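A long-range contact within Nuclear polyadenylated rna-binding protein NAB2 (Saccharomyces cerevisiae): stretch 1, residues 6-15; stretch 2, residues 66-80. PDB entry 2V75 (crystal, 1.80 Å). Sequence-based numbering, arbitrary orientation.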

# COMPACT_ATOMS: atom_id res chain seq x y z
N TYR A 6 -3.07 10.63 9.37
CA TYR A 6 -2.94 9.18 9.02
C TYR A 6 -1.88 8.88 7.93
O TYR A 6 -1.64 7.74 7.59
CB TYR A 6 -4.30 8.61 8.59
CG TYR A 6 -5.39 8.72 9.64
CD1 TYR A 6 -5.27 8.08 10.87
CD2 TYR A 6 -6.54 9.48 9.41
CE1 TYR A 6 -6.26 8.18 11.84
CE2 TYR A 6 -7.54 9.59 10.38
CZ TYR A 6 -7.39 8.94 11.59
OH TYR A 6 -8.37 9.04 12.57
N THR A 7 -1.21 9.87 7.37
CA THR A 7 -0.31 9.58 6.27
C THR A 7 0.96 8.82 6.71
O THR A 7 1.49 7.98 5.99
CB THR A 7 0.06 10.90 5.58
OG1 THR A 7 -1.13 11.41 4.96
CG2 THR A 7 1.12 10.69 4.52
N GLU A 8 1.44 9.11 7.92
CA GLU A 8 2.69 8.47 8.35
C GLU A 8 2.43 7.01 8.69
O GLU A 8 3.18 6.12 8.28
CB GLU A 8 3.34 9.24 9.52
CG GLU A 8 3.94 10.59 9.14
CD GLU A 8 4.93 10.52 7.97
OE1 GLU A 8 5.93 9.78 8.06
OE2 GLU A 8 4.71 11.21 6.95
N ASN A 9 1.33 6.72 9.37
CA ASN A 9 0.96 5.33 9.61
C ASN A 9 0.59 4.57 8.34
O ASN A 9 0.85 3.38 8.24
CB ASN A 9 -0.15 5.24 10.63
CG ASN A 9 0.36 5.43 12.04
OD1 ASN A 9 1.53 5.16 12.33
ND2 ASN A 9 -0.50 5.92 12.93
N LEU A 10 -0.03 5.24 7.37
CA LEU A 10 -0.31 4.56 6.11
C LEU A 10 0.96 4.14 5.36
O LEU A 10 1.03 3.05 4.80
CB LEU A 10 -1.22 5.42 5.24
CG LEU A 10 -1.82 4.64 4.09
CD1 LEU A 10 -2.67 3.42 4.51
CD2 LEU A 10 -2.62 5.57 3.18
N LYS A 11 1.97 4.99 5.39
CA LYS A 11 3.22 4.67 4.69
C LYS A 11 3.85 3.46 5.35
O LYS A 11 4.34 2.56 4.69
CB LYS A 11 4.15 5.86 4.74
CG LYS A 11 3.82 7.04 3.83
CD LYS A 11 4.91 8.12 4.00
CE LYS A 11 4.42 9.49 3.61
NZ LYS A 11 5.25 10.54 4.23
N VAL A 12 3.75 3.38 6.67
CA VAL A 12 4.27 2.20 7.38
C VAL A 12 3.47 0.96 7.04
O VAL A 12 4.01 -0.10 6.70
CB VAL A 12 4.27 2.39 8.89
CG1 VAL A 12 4.50 1.04 9.60
CG2 VAL A 12 5.36 3.38 9.33
N ILE A 13 2.15 1.10 6.97
CA ILE A 13 1.28 -0.05 6.69
C ILE A 13 1.49 -0.57 5.29
O ILE A 13 1.54 -1.77 5.05
CB ILE A 13 -0.21 0.32 6.89
CG1 ILE A 13 -0.52 0.38 8.38
CG2 ILE A 13 -1.15 -0.67 6.17
CD1 ILE A 13 -1.87 1.12 8.65
N VAL A 14 1.68 0.34 4.36
CA VAL A 14 1.98 -0.07 2.97
C VAL A 14 3.34 -0.79 2.85
O VAL A 14 3.44 -1.85 2.22
CB VAL A 14 1.85 1.14 2.03
CG1 VAL A 14 2.30 0.79 0.56
CG2 VAL A 14 0.41 1.63 1.98
N ALA A 15 4.37 -0.22 3.47
CA ALA A 15 5.66 -0.89 3.60
C ALA A 15 5.56 -2.30 4.20
O ALA A 15 6.26 -3.20 3.76
CB ALA A 15 6.66 0.01 4.39
N ASN A 66 -3.65 -5.81 -5.22
CA ASN A 66 -3.78 -6.23 -3.84
C ASN A 66 -3.23 -5.20 -2.86
O ASN A 66 -3.86 -4.93 -1.84
CB ASN A 66 -3.07 -7.54 -3.65
CG ASN A 66 -3.24 -8.05 -2.22
OD1 ASN A 66 -2.27 -8.35 -1.53
ND2 ASN A 66 -4.50 -8.16 -1.78
N VAL A 67 -2.05 -4.68 -3.17
CA VAL A 67 -1.37 -3.72 -2.30
C VAL A 67 -2.22 -2.46 -2.25
O VAL A 67 -2.48 -1.93 -1.16
CB VAL A 67 0.03 -3.36 -2.77
CG1 VAL A 67 0.61 -2.18 -1.91
CG2 VAL A 67 0.92 -4.63 -2.74
N VAL A 68 -2.64 -1.99 -3.41
CA VAL A 68 -3.50 -0.79 -3.46
C VAL A 68 -4.85 -0.96 -2.69
O VAL A 68 -5.30 -0.09 -1.91
CB VAL A 68 -3.65 -0.27 -4.92
CG1 VAL A 68 -4.69 0.83 -4.95
CG2 VAL A 68 -2.26 0.19 -5.49
N GLN A 69 -5.56 -2.06 -2.94
CA GLN A 69 -6.76 -2.43 -2.19
C GLN A 69 -6.52 -2.40 -0.69
O GLN A 69 -7.28 -1.84 0.09
CB GLN A 69 -7.23 -3.81 -2.67
CG GLN A 69 -7.80 -3.75 -4.05
CD GLN A 69 -8.23 -5.12 -4.56
OE1 GLN A 69 -8.00 -6.12 -3.89
NE2 GLN A 69 -8.82 -5.15 -5.75
N THR A 70 -5.42 -2.99 -0.24
CA THR A 70 -5.12 -3.02 1.17
C THR A 70 -4.85 -1.62 1.74
O THR A 70 -5.34 -1.29 2.83
CB THR A 70 -3.85 -3.85 1.42
OG1 THR A 70 -4.10 -5.17 0.97
CG2 THR A 70 -3.41 -3.83 2.90
N ALA A 71 -4.19 -0.80 0.96
CA ALA A 71 -3.89 0.57 1.36
C ALA A 71 -5.19 1.35 1.56
O ALA A 71 -5.33 2.01 2.56
CB ALA A 71 -3.06 1.28 0.29
N PHE A 72 -6.10 1.33 0.59
CA PHE A 72 -7.30 2.14 0.74
C PHE A 72 -8.11 1.62 1.91
O PHE A 72 -8.74 2.34 2.68
CB PHE A 72 -8.15 2.09 -0.52
CG PHE A 72 -7.80 3.10 -1.59
CD1 PHE A 72 -8.27 4.41 -1.52
CD2 PHE A 72 -7.12 2.71 -2.71
CE1 PHE A 72 -7.97 5.31 -2.55
CE2 PHE A 72 -6.84 3.61 -3.75
CZ PHE A 72 -7.28 4.91 -3.67
N PHE A 73 -8.18 0.30 2.02
CA PHE A 73 -8.87 -0.33 3.10
C PHE A 73 -8.32 0.09 4.46
O PHE A 73 -9.07 0.48 5.39
CB PHE A 73 -8.87 -1.85 2.88
CG PHE A 73 -9.97 -2.57 3.60
CD1 PHE A 73 -11.17 -2.91 2.98
CD2 PHE A 73 -9.79 -2.88 4.93
CE1 PHE A 73 -12.16 -3.58 3.68
CE2 PHE A 73 -10.78 -3.55 5.65
CZ PHE A 73 -11.96 -3.91 5.01
N ALA A 74 -7.00 0.01 4.60
CA ALA A 74 -6.31 0.40 5.83
C ALA A 74 -6.56 1.88 6.20
O ALA A 74 -6.82 2.18 7.37
CB ALA A 74 -4.83 0.14 5.69
N LEU A 75 -6.55 2.76 5.20
CA LEU A 75 -6.84 4.17 5.41
C LEU A 75 -8.24 4.36 6.01
O LEU A 75 -8.41 5.12 6.96
CB LEU A 75 -6.67 4.93 4.08
CG LEU A 75 -6.96 6.44 4.10
CD1 LEU A 75 -6.09 7.16 5.16
CD2 LEU A 75 -6.78 7.04 2.68
N GLU A 76 -9.25 3.70 5.45
CA GLU A 76 -10.60 3.81 5.92
C GLU A 76 -10.67 3.32 7.34
O GLU A 76 -11.23 3.98 8.21
CB GLU A 76 -11.55 2.99 5.04
CG GLU A 76 -12.99 3.07 5.49
CD GLU A 76 -13.52 4.50 5.61
OE1 GLU A 76 -13.16 5.37 4.79
OE2 GLU A 76 -14.36 4.71 6.50
N ALA A 77 -10.03 2.18 7.60
CA ALA A 77 -9.99 1.59 8.94
C ALA A 77 -9.39 2.55 9.95
O ALA A 77 -9.93 2.79 11.02
CB ALA A 77 -9.25 0.27 8.94
N LEU A 78 -8.25 3.13 9.59
CA LEU A 78 -7.67 4.16 10.41
C LEU A 78 -8.65 5.32 10.74
O LEU A 78 -8.75 5.72 11.91
CB LEU A 78 -6.42 4.70 9.74
CG LEU A 78 -5.22 3.76 9.70
CD1 LEU A 78 -4.21 4.40 8.78
CD2 LEU A 78 -4.64 3.56 11.14
N GLN A 79 -9.31 5.87 9.72
CA GLN A 79 -10.33 6.92 9.90
C GLN A 79 -11.48 6.53 10.83
O GLN A 79 -12.05 7.36 11.54
CB GLN A 79 -10.86 7.38 8.53
CG GLN A 79 -9.87 8.25 7.74
CD GLN A 79 -10.17 8.35 6.25
OE1 GLN A 79 -10.89 7.51 5.69
NE2 GLN A 79 -9.62 9.36 5.59
N GLN A 80 -11.80 5.24 10.87
CA GLN A 80 -12.84 4.74 11.75
C GLN A 80 -12.29 4.47 13.14
O GLN A 80 -13.02 4.07 14.04
CB GLN A 80 -13.44 3.49 11.14
CG GLN A 80 -14.10 3.78 9.82
CD GLN A 80 -14.71 2.53 9.19
OE1 GLN A 80 -14.69 1.45 9.77
NE2 GLN A 80 -15.25 2.69 7.98

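The two stretches are helical over most of their length, residues 7-15 in the first and 66-79 in the second, and they lie side by side running in roughly opposite directions. The angle between their N-to-C directions is 146°, and the axes approach to 9.9 Å. The register of nearest CA atoms confirms the sense: Tyr6 pairs with Leu78 at 7.0 Å, Leu10 with Leu75 at 6.6 Å and Val14 with Ala71 at 6.1 Å, so that one stretch is read forward as the other is read back. The CA separations shrink along this series, and of the three pairs Val14 and Ala71 bring their backbones closest.

The contact buries 548 Å², summed over both sides; the contacts are almost wholly apolar, and no clear hydrogen bond crosses between the stretches. Each helix satisfies its own backbone through i to i+4 bonds, such as Val14 N to Leu10 O (2.8 Å) and Leu78 N to Ala74 O (2.8 Å), so what remains to join them is chiefly the fit of side chains.

Leu10 is the central bump of the first helix. Its CA-to-CB bond points toward the second helix, and with chi1 t and chi2 p its methyls reach the groove beside Ala71, Ala74 and Leu75. Leu10 CD1 lies 3.6 Å from Ala71 O, 4.0 Å from Leu75 N and 4.1 Å from Ala74 CB; the first two distances show that the methyl rests against the backbone itself. Leu10 CD2 meets Leu75 CB at 4.2 Å. A single methyl at Ala74 leaves the surface low here, and Ile13 uses the same low ground, with Ile13 CG2 3.8 Å from Ala74 CB. Ala74 is thus touched by two branched side chains one turn apart or less.

The reciprocal bump is Leu78, whose CA-to-CB bond also points toward the first stretch and which has 97 Å² covered. Leu78 CD1 lies 4.0 Å from Ile13 CD1 and 4.5 Å from Leu10 N, while Leu78 CB lies against a face of the Tyr6 ring. Leu78 CB is 4.2 Å from the centroid of the Tyr6 ring and 29° off the ring normal, an off-centre CH-pi contact; the nearest side-chain pair is Tyr6 CD1 to Leu78 CB, 3.7 Å.

Tyr6 covers this end of the contact, contributing 100 Å². Leu78 C and Gln79 N lie over one face of its ring, so the aromatic surface is laid against backbone as well as side chain. Tyr6 CB touches Leu75 CD1 at 4.1 Å, and Tyr6 CE2 approaches Gln79 CG at 3.8 Å. Tyr6 OH comes 3.4 Å from Leu78 O, a spacing that does not settle whether they bond.

At the other end, the CA-to-CB bond of Val14 points sideways, yet its methyls still meet two neighbours: Val14 CG2 lies 3.9 Å from Ala71 CB, and Val14 CG1 lies 4.2 Å from Val67 CG1. The paired valines extend the apolar seam by another turn.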